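Local coordinates for cycloserine biosynthesis protein DcsG (Streptomyces lavendulae, PDB 6JIL) that catalyses the ATP- and magnesium-dependent cyclisation of O-ureido-D-serine to the antibiotic D-cycloserine, as a member of the ATP-grasp family, at residues R93-L98 with V103-T108; A126-A131 with L174-E179; E227-V232 with V255-G260. All blocks are in the same frame, centred on the assembly; numbering follows the deposited sequence.

All three contacts fall within the ATP-grasp region, and they differ in burial and chemistry. Interaction 1 is the most deeply packed: a helix meets the loop that follows it through apolar side chains and one backbone hydrogen bond. Interactions 2 and 3 are partly buried and have no hydrogen bond between their segments; in interaction 2 the polar chemistry is directed at ADP, whereas interaction 3 sets a leucine methyl against helix backbone and side chains. The loop 103-108 touches both other contacts, P107 meeting P176 and R128 of interaction 2, while I106 and P104 meet V258 and V232 of interaction 3. V178, in the loop after strand 172-176, packs on R259 and V258 of strand 252-259.

Interaction 1 of 3, residues R93-L98 with V103-T108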
loop_
_atom_site.group_PDB
_atom_site.type_symbol
_atom_site.label_atom_id
_atom_site.label_comp_id
_atom_site.label_asym_id
_atom_site.label_seq_id
_atom_site.Cartn_x
_atom_site.Cartn_y
_atom_site.Cartn_z
ATOM N N ARG A 93 -9.194 1.268 4.469
ATOM C CA ARG A 93 -10.119 0.986 5.553
ATOM C C ARG A 93 -9.637 -0.265 6.294
ATOM O O ARG A 93 -10.156 -0.606 7.357
ATOM C CB ARG A 93 -11.533 0.785 5.008
ATOM C CG ARG A 93 -12.216 2.095 4.660
ATOM C CD ARG A 93 -13.240 1.918 3.570
ATOM N NE ARG A 93 -14.302 0.998 3.949
ATOM C CZ ARG A 93 -15.140 0.447 3.079
ATOM N NH1 ARG A 93 -15.024 0.730 1.787
ATOM N NH2 ARG A 93 -16.082 -0.391 3.497
ATOM N N TYR A 94 -8.631 -0.939 5.742
ATOM C CA TYR A 94 -8.091 -2.126 6.397
ATOM C C TYR A 94 -7.414 -1.728 7.716
ATOM O O TYR A 94 -7.159 -2.575 8.573
ATOM C CB TYR A 94 -7.101 -2.866 5.467
ATOM C CG TYR A 94 -5.931 -2.025 4.985
ATOM C CD1 TYR A 94 -4.982 -1.530 5.885
ATOM C CD2 TYR A 94 -5.811 -1.668 3.645
ATOM C CE1 TYR A 94 -3.957 -0.693 5.462
ATOM C CE2 TYR A 94 -4.785 -0.827 3.211
ATOM C CZ TYR A 94 -3.867 -0.339 4.124
ATOM O OH TYR A 94 -2.890 0.541 3.721
ATOM N N LEU A 95 -7.127 -0.441 7.888
ATOM C CA LEU A 95 -6.491 0.024 9.127
ATOM C C LEU A 95 -7.378 -0.208 10.353
ATOM O O LEU A 95 -6.875 -0.329 11.466
ATOM C CB LEU A 95 -6.134 1.513 9.044
ATOM C CG LEU A 95 -4.994 1.926 8.108
ATOM C CD1 LEU A 95 -4.936 3.432 8.057
ATOM C CD2 LEU A 95 -3.662 1.352 8.586
ATOM N N ALA A 96 -8.691 -0.263 10.152
ATOM C CA ALA A 96 -9.609 -0.495 11.267
ATOM C C ALA A 96 -9.614 -1.976 11.629
ATOM O O ALA A 96 -9.784 -2.339 12.794
ATOM C CB ALA A 96 -11.013 -0.032 10.909
ATOM N N ASP A 97 -9.432 -2.831 10.627
ATOM C CA ASP A 97 -9.389 -4.265 10.862
ATOM C C ASP A 97 -8.097 -4.565 11.615
ATOM O O ASP A 97 -8.069 -5.415 12.510
ATOM C CB ASP A 97 -9.422 -5.027 9.535
ATOM C CG ASP A 97 -10.761 -4.898 8.819
ATOM O OD1 ASP A 97 -10.777 -4.508 7.630
ATOM O OD2 ASP A 97 -11.801 -5.197 9.443
ATOM N N LEU A 98 -7.027 -3.855 11.260
ATOM C CA LEU A 98 -5.748 -4.046 11.931
ATOM C C LEU A 98 -5.875 -3.624 13.385
ATOM O O LEU A 98 -5.365 -4.299 14.278
ATOM C CB LEU A 98 -4.641 -3.226 11.265
ATOM C CG LEU A 98 -4.208 -3.702 9.878
ATOM C CD1 LEU A 98 -3.048 -2.842 9.368
ATOM C CD2 LEU A 98 -3.798 -5.164 9.956
ATOM N N VAL A 103 -3.207 -4.542 16.435
ATOM C CA VAL A 103 -2.092 -3.923 15.715
ATOM C C VAL A 103 -2.169 -2.407 15.868
ATOM O O VAL A 103 -3.185 -1.795 15.539
ATOM C CB VAL A 103 -2.132 -4.238 14.205
ATOM C CG1 VAL A 103 -0.976 -3.526 13.493
ATOM C CG2 VAL A 103 -2.059 -5.735 13.981
ATOM N N PRO A 104 -1.092 -1.782 16.368
ATOM C CA PRO A 104 -1.051 -0.329 16.556
ATOM C C PRO A 104 -1.065 0.435 15.235
ATOM O O PRO A 104 -0.193 0.253 14.398
ATOM C CB PRO A 104 0.250 -0.119 17.331
ATOM C CG PRO A 104 1.116 -1.219 16.812
ATOM C CD PRO A 104 0.176 -2.401 16.790
ATOM N N VAL A 105 -2.061 1.290 15.053
ATOM C CA VAL A 105 -2.165 2.067 13.829
ATOM C C VAL A 105 -2.352 3.546 14.130
ATOM O O VAL A 105 -2.676 3.929 15.248
ATOM C CB VAL A 105 -3.356 1.599 12.960
ATOM C CG1 VAL A 105 -3.247 0.124 12.682
ATOM C CG2 VAL A 105 -4.662 1.902 13.660
ATOM N N ILE A 106 -2.141 4.376 13.118
ATOM C CA ILE A 106 -2.313 5.806 13.268
ATOM C C ILE A 106 -3.798 6.044 13.487
ATOM O O ILE A 106 -4.624 5.492 12.760
ATOM C CB ILE A 106 -1.883 6.565 11.987
ATOM C CG1 ILE A 106 -0.358 6.498 11.823
ATOM C CG2 ILE A 106 -2.370 8.011 12.049
ATOM C CD1 ILE A 106 0.164 7.205 10.572
ATOM N N PRO A 107 -4.157 6.832 14.516
ATOM C CA PRO A 107 -5.574 7.108 14.770
ATOM C C PRO A 107 -6.193 7.480 13.422
ATOM O O PRO A 107 -5.800 8.471 12.805
ATOM C CB PRO A 107 -5.515 8.275 15.750
ATOM C CG PRO A 107 -4.286 7.948 16.553
ATOM C CD PRO A 107 -3.296 7.516 15.499
ATOM N N THR A 108 -7.153 6.674 12.975
ATOM C CA THR A 108 -7.779 6.848 11.668
ATOM C C THR A 108 -9.296 6.977 11.668
ATOM O O THR A 108 -9.990 6.131 12.223
ATOM C CB THR A 108 -7.389 5.657 10.767
ATOM O OG1 THR A 108 -5.989 5.731 10.460
ATOM C CG2 THR A 108 -8.207 5.644 9.489
#
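L98 and V103 meet where the helix 94-100 gives way to the loop leading to strand 109-111, beside the ADP pocket that I106 of this loop touches. V103 N donates to L98 O over 3.1 Å, with an N-H...O angle of 141°. The side chains close up beside this bond: CB of L98 lies 4.0 Å from CB of V103 and 3.9 Å from CG1 of V105. L98 and V103 are buried here and also pack against A239 of the helix 227-244. V105 forks at L95 O, its CG1 at 3.9 Å and its CG2 at 3.8 Å from that oxygen; chi1 of -55° leaves both methyls turned to the helix.

Contacts are fewer at T108, which is partly exposed and meets the helix segment through a single approach, CD1 of L95 to OG1 at 3.5 Å, the side chains crossing at about a right angle. One bent backbone bond thus links the two segments, and backbone bonds of P104 and I106 to V267 also hold the loop. The T108 hydroxyl donates to I106 O over 2.7 Å, from above the carbonyl plane, and bonds NE2 of the ATP-binding Q175, so polar bonds tie this end of the loop to the nucleotide site.

Interaction 2 of 3, residues A126-A131 with L174-E179; sequences AARPEA and LQPYVE. With ADP (adenosine-5'-diphosphate), chain G.
The adenine amino group N6 of ADP is gripped twice, by OE1 of Q175 at 3.2 Å and by the backbone O of P176 at 3.0 Å. With V178 N donating to the ring atom N1 at 2.9 Å (N-H...N angle 166°), this forms the adenine-recognition edge of the ATP-grasp fold: a carbonyl and the amide two residues on read N6 and N1 as a pair. Q175 reaches N6 with its chain extended beyond CG, and its OE1 also accepts from K137 NZ, which would help fix the rotation of the amide. Y177 covers the adenine rim: C2 of ADP lies 3.3 Å above one face of the phenol ring, offset toward the ring's edge, and the two planes are inclined by only about 20°. The tyrosine hydroxyl is hydrogen-bonded to D182, and R149 makes a cation-pi contact with the ring.

Behind this edge, P176 turns its ring to the end of the helix 117-127. A type I turn from R128 to A131 follows the helix and brings both residues onto the proline. The R128 chain bends at chi3 (73°), carrying NE obliquely to within 3.8 Å of CG of P176. On one face of the guanidinium, OE1 of E130 lies 4.3 Å above the plane, over its centre. Alongside, CB of A131 rests 3.8 Å from CB of P176.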
loop_
_atom_site.group_PDB
_atom_site.type_symbol
_atom_site.label_atom_id
_atom_site.label_comp_id
_atom_site.label_asym_id
_atom_site.label_seq_id
_atom_site.Cartn_x
_atom_site.Cartn_y
_atom_site.Cartn_z
ATOM N N ALA A 126 -12.657 17.926 16.752
ATOM C CA ALA A 126 -13.244 18.044 18.076
ATOM C C ALA A 126 -12.832 16.860 18.932
ATOM O O ALA A 126 -12.607 17.000 20.131
ATOM C CB ALA A 126 -14.764 18.106 17.968
ATOM N N ALA A 127 -12.734 15.694 18.306
ATOM C CA ALA A 127 -12.347 14.475 19.001
ATOM C C ALA A 127 -10.848 14.451 19.258
ATOM O O ALA A 127 -10.370 13.749 20.150
ATOM C CB ALA A 127 -12.747 13.265 18.178
ATOM N N ARG A 128 -10.103 15.222 18.475
ATOM C CA ARG A 128 -8.654 15.266 18.627
ATOM C C ARG A 128 -8.143 16.698 18.764
ATOM O O ARG A 128 -7.368 17.169 17.934
ATOM C CB ARG A 128 -7.983 14.587 17.430
ATOM C CG ARG A 128 -8.619 13.260 17.043
ATOM C CD ARG A 128 -7.698 12.441 16.155
ATOM N NE ARG A 128 -6.574 11.888 16.907
ATOM C CZ ARG A 128 -6.697 10.976 17.866
ATOM N NH1 ARG A 128 -7.897 10.513 18.187
ATOM N NH2 ARG A 128 -5.623 10.528 18.506
ATOM N N PRO A 129 -8.556 17.401 19.832
ATOM C CA PRO A 129 -8.139 18.787 20.078
ATOM C C PRO A 129 -6.628 18.951 20.203
ATOM O O PRO A 129 -6.108 20.064 20.119
ATOM C CB PRO A 129 -8.869 19.137 21.371
ATOM C CG PRO A 129 -8.890 17.821 22.096
ATOM C CD PRO A 129 -9.292 16.865 20.995
ATOM N N GLU A 130 -5.930 17.836 20.394
ATOM C CA GLU A 130 -4.479 17.840 20.543
ATOM C C GLU A 130 -3.722 17.816 19.218
ATOM O O GLU A 130 -2.530 18.111 19.179
ATOM C CB GLU A 130 -4.047 16.646 21.399
ATOM C CG GLU A 130 -5.195 15.705 21.772
ATOM C CD GLU A 130 -5.565 14.739 20.659
ATOM O OE1 GLU A 130 -6.679 14.180 20.702
ATOM O OE2 GLU A 130 -4.739 14.525 19.750
ATOM N N ALA A 131 -4.409 17.466 18.136
ATOM C CA ALA A 131 -3.770 17.407 16.825
ATOM C C ALA A 131 -3.555 18.809 16.251
ATOM O O ALA A 131 -4.513 19.523 15.965
ATOM C CB ALA A 131 -4.617 16.571 15.878
ATOM N N LEU A 174 -9.248 10.503 7.618
ATOM C CA LEU A 174 -8.737 11.671 8.324
ATOM C C LEU A 174 -7.821 11.145 9.419
ATOM O O LEU A 174 -8.215 10.272 10.189
ATOM C CB LEU A 174 -9.883 12.465 8.964
ATOM C CG LEU A 174 -10.970 13.036 8.048
ATOM C CD1 LEU A 174 -12.017 13.766 8.883
ATOM C CD2 LEU A 174 -10.349 13.979 7.039
ATOM N N GLN A 175 -6.594 11.652 9.478
ATOM C CA GLN A 175 -5.658 11.217 10.514
ATOM C C GLN A 175 -4.895 12.402 11.074
ATOM O O GLN A 175 -4.651 13.384 10.378
ATOM C CB GLN A 175 -4.608 10.234 9.972
ATOM C CG GLN A 175 -5.119 9.045 9.204
ATOM C CD GLN A 175 -3.987 8.197 8.646
ATOM O OE1 GLN A 175 -3.061 8.713 8.022
ATOM N NE2 GLN A 175 -4.061 6.891 8.863
ATOM N N PRO A 176 -4.520 12.329 12.353
ATOM C CA PRO A 176 -3.764 13.453 12.895
ATOM C C PRO A 176 -2.384 13.350 12.257
ATOM O O PRO A 176 -1.940 12.252 11.928
ATOM C CB PRO A 176 -3.724 13.151 14.386
ATOM C CG PRO A 176 -3.763 11.650 14.429
ATOM C CD PRO A 176 -4.823 11.339 13.400
ATOM N N TYR A 177 -1.715 14.479 12.062
ATOM C CA TYR A 177 -0.383 14.451 11.480
ATOM C C TYR A 177 0.619 13.961 12.525
ATOM O O TYR A 177 0.774 14.583 13.578
ATOM C CB TYR A 177 0.039 15.843 11.007
ATOM C CG TYR A 177 1.325 15.802 10.226
ATOM C CD1 TYR A 177 1.332 15.423 8.883
ATOM C CD2 TYR A 177 2.548 16.057 10.841
ATOM C CE1 TYR A 177 2.525 15.292 8.175
ATOM C CE2 TYR A 177 3.750 15.926 10.141
ATOM C CZ TYR A 177 3.731 15.540 8.810
ATOM O OH TYR A 177 4.909 15.376 8.118
ATOM N N VAL A 178 1.290 12.849 12.231
ATOM C CA VAL A 178 2.291 12.273 13.130
ATOM C C VAL A 178 3.555 13.123 13.031
ATOM O O VAL A 178 4.276 13.076 12.035
ATOM C CB VAL A 178 2.596 10.806 12.741
ATOM C CG1 VAL A 178 3.778 10.269 13.549
ATOM C CG2 VAL A 178 1.359 9.949 12.981
ATOM N N GLU A 179 3.806 13.899 14.078
ATOM C CA GLU A 179 4.936 14.820 14.147
ATOM C C GLU A 179 6.334 14.258 13.919
ATOM O O GLU A 179 7.204 14.960 13.396
ATOM C CB GLU A 179 4.905 15.562 15.488
ATOM C CG GLU A 179 3.576 16.266 15.762
ATOM C CD GLU A 179 3.618 17.152 16.997
ATOM O OE1 GLU A 179 3.961 16.649 18.090
ATOM O OE2 GLU A 179 3.302 18.355 16.874
HETATM P PB ADP G . -0.014 6.491 -0.051
HETATM O O1B ADP G . 1.588 6.416 0.123
HETATM O O2B ADP G . -0.572 5.092 -0.300
HETATM O O3B ADP G . -0.337 7.395 -1.261
HETATM P PA ADP G . 0.225 7.284 2.571
HETATM O O1A ADP G . -0.505 6.870 3.768
HETATM O O2A ADP G . 1.544 6.401 2.476
HETATM O O3A ADP G . -0.754 7.088 1.279
HETATM O "O5'" ADP G . 0.566 8.850 2.708
HETATM C "C5'" ADP G . 1.581 9.204 1.768
HETATM C "C4'" ADP G . 2.661 10.014 2.498
HETATM O "O4'" ADP G . 2.056 11.115 3.213
HETATM C "C3'" ADP G . 3.391 9.157 3.525
HETATM O "O3'" ADP G . 4.521 8.502 2.959
HETATM C "C2'" ADP G . 3.761 10.164 4.616
HETATM O "O2'" ADP G . 5.033 10.771 4.367
HETATM C "C1'" ADP G . 2.601 11.185 4.567
HETATM N N9 ADP G . 1.559 10.877 5.588
HETATM C C8 ADP G . 0.312 10.347 5.366
HETATM N N7 ADP G . -0.356 10.263 6.479
HETATM C C5 ADP G . 0.405 10.726 7.492
HETATM C C6 ADP G . 0.150 11.077 8.845
HETATM N N6 ADP G . -1.056 10.750 9.447
HETATM N N1 ADP G . 1.096 11.752 9.526
HETATM C C2 ADP G . 2.255 12.100 8.965
HETATM N N3 ADP G . 2.535 11.799 7.699
HETATM C C4 ADP G . 1.656 11.125 6.934
#

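Interaction 3 of 3, residues E227-V232 with V255-G260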
loop_
_atom_site.group_PDB
_atom_site.type_symbol
_atom_site.label_atom_id
_atom_site.label_comp_id
_atom_site.label_asym_id
_atom_site.label_seq_id
_atom_site.Cartn_x
_atom_site.Cartn_y
_atom_site.Cartn_z
ATOM N N GLU A 227 13.809 -4.751 16.132
ATOM C CA GLU A 227 12.893 -5.788 16.606
ATOM C C GLU A 227 11.444 -5.334 16.712
ATOM O O GLU A 227 10.543 -6.000 16.210
ATOM C CB GLU A 227 13.361 -6.316 17.963
ATOM C CG GLU A 227 14.582 -7.205 17.873
ATOM C CD GLU A 227 15.108 -7.620 19.233
ATOM O OE1 GLU A 227 15.976 -8.522 19.278
ATOM O OE2 GLU A 227 14.663 -7.043 20.251
ATOM N N ASP A 228 11.232 -4.200 17.368
ATOM C CA ASP A 228 9.894 -3.659 17.553
ATOM C C ASP A 228 9.168 -3.431 16.242
ATOM O O ASP A 228 7.998 -3.786 16.102
ATOM C CB ASP A 228 9.964 -2.346 18.321
ATOM C CG ASP A 228 10.300 -2.550 19.782
ATOM O OD1 ASP A 228 10.704 -1.561 20.437
ATOM O OD2 ASP A 228 10.149 -3.695 20.273
ATOM N N GLN A 229 9.866 -2.834 15.282
ATOM C CA GLN A 229 9.271 -2.548 13.992
ATOM C C GLN A 229 8.895 -3.840 13.280
ATOM O O GLN A 229 7.782 -3.967 12.763
ATOM C CB GLN A 229 10.239 -1.715 13.151
ATOM C CG GLN A 229 10.571 -0.371 13.781
ATOM C CD GLN A 229 11.525 0.452 12.941
ATOM O OE1 GLN A 229 12.629 0.010 12.623
ATOM N NE2 GLN A 229 11.105 1.662 12.578
ATOM N N ARG A 230 9.813 -4.804 13.279
ATOM C CA ARG A 230 9.555 -6.083 12.631
ATOM C C ARG A 230 8.447 -6.813 13.367
ATOM O O ARG A 230 7.634 -7.514 12.760
ATOM C CB ARG A 230 10.832 -6.924 12.597
ATOM C CG ARG A 230 11.921 -6.298 11.752
ATOM C CD ARG A 230 13.109 -7.219 11.561
ATOM N NE ARG A 230 13.933 -7.336 12.756
ATOM C CZ ARG A 230 15.043 -8.065 12.819
ATOM N NH1 ARG A 230 15.455 -8.742 11.749
ATOM N NH2 ARG A 230 15.742 -8.120 13.949
ATOM N N ALA A 231 8.404 -6.630 14.681
ATOM C CA ALA A 231 7.372 -7.256 15.494
ATOM C C ALA A 231 5.992 -6.700 15.122
ATOM O O ALA A 231 5.027 -7.451 14.986
ATOM C CB ALA A 231 7.658 -7.019 16.967
ATOM N N VAL A 232 5.900 -5.385 14.950
ATOM C CA VAL A 232 4.630 -4.773 14.595
ATOM C C VAL A 232 4.239 -5.166 13.170
ATOM O O VAL A 232 3.100 -5.561 12.919
ATOM C CB VAL A 232 4.690 -3.227 14.722
ATOM C CG1 VAL A 232 3.479 -2.597 14.053
ATOM C CG2 VAL A 232 4.716 -2.830 16.189
ATOM N N VAL A 255 4.910 -3.225 5.003
ATOM C CA VAL A 255 4.228 -2.580 6.107
ATOM C C VAL A 255 4.997 -1.314 6.418
ATOM O O VAL A 255 6.178 -1.376 6.757
ATOM C CB VAL A 255 4.215 -3.485 7.344
ATOM C CG1 VAL A 255 3.430 -2.831 8.463
ATOM C CG2 VAL A 255 3.613 -4.833 6.984
ATOM N N ASP A 256 4.337 -0.164 6.286
ATOM C CA ASP A 256 4.992 1.111 6.554
ATOM C C ASP A 256 4.701 1.589 7.979
ATOM O O ASP A 256 3.541 1.703 8.394
ATOM C CB ASP A 256 4.556 2.151 5.520
ATOM C CG ASP A 256 4.750 1.657 4.084
ATOM O OD1 ASP A 256 5.737 0.929 3.815
ATOM O OD2 ASP A 256 3.916 2.001 3.220
ATOM N N LEU A 257 5.773 1.864 8.717
ATOM C CA LEU A 257 5.685 2.291 10.111
ATOM C C LEU A 257 6.155 3.704 10.380
ATOM O O LEU A 257 7.065 4.199 9.724
ATOM C CB LEU A 257 6.519 1.355 10.985
ATOM C CG LEU A 257 5.962 0.001 11.414
ATOM C CD1 LEU A 257 5.059 -0.568 10.350
ATOM C CD2 LEU A 257 7.132 -0.926 11.723
ATOM N N VAL A 258 5.531 4.339 11.367
ATOM C CA VAL A 258 5.906 5.681 11.793
ATOM C C VAL A 258 6.063 5.645 13.308
ATOM O O VAL A 258 5.508 4.770 13.971
ATOM C CB VAL A 258 4.853 6.750 11.390
ATOM C CG1 VAL A 258 4.830 6.901 9.874
ATOM C CG2 VAL A 258 3.473 6.375 11.916
ATOM N N ARG A 259 6.828 6.587 13.849
ATOM C CA ARG A 259 7.086 6.651 15.288
ATOM C C ARG A 259 6.073 7.509 16.032
ATOM O O ARG A 259 5.893 8.678 15.714
ATOM C CB ARG A 259 8.491 7.216 15.549
ATOM C CG ARG A 259 9.609 6.518 14.782
ATOM C CD ARG A 259 10.983 7.179 14.988
ATOM N NE ARG A 259 11.569 6.919 16.304
ATOM C CZ ARG A 259 11.323 7.633 17.399
ATOM N NH1 ARG A 259 10.497 8.670 17.358
ATOM N NH2 ARG A 259 11.902 7.303 18.545
ATOM N N GLY A 260 5.412 6.929 17.027
ATOM C CA GLY A 260 4.461 7.704 17.804
ATOM C C GLY A 260 5.238 8.573 18.777
ATOM O O GLY A 260 6.466 8.525 18.798
#
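L257 projects from strand 252-259 toward the first turns of helix 227-244, and one of its methyls does most of the touching. CD2 lies against Q229, 3.3 Å from the backbone O and 3.5 Å from CB, with CG of Q229 a little farther away at 4.0 Å; the two side chains cross obliquely. V232, one turn along the helix, completes the first shell more loosely, its CG1 lying 4.5 Å from CG of L257. The helix thereby packs through L257 on the five-stranded antiparallel sheet of this ATP-grasp enzyme.

The next shell sets these groups. Hydrogen bonding of the L257 backbone with T187 holds it in the sheet, and its side chain also packs on L189. Q229 rests on T187, while D226 N, just before the helix, holds its OE1; the aliphatic stem, CB and CG, is turned to the leucine. V232 also touches P265 and P104. On the strand, D256 points elsewhere, its OD1 in a salt bridge with R254, a probable active-site residue. With no hydrogen bond between the segments, this part of the helix meets the strand by van der Waals contact, a leucine methyl lying against a backbone carbonyl oxygen and an aliphatic stem.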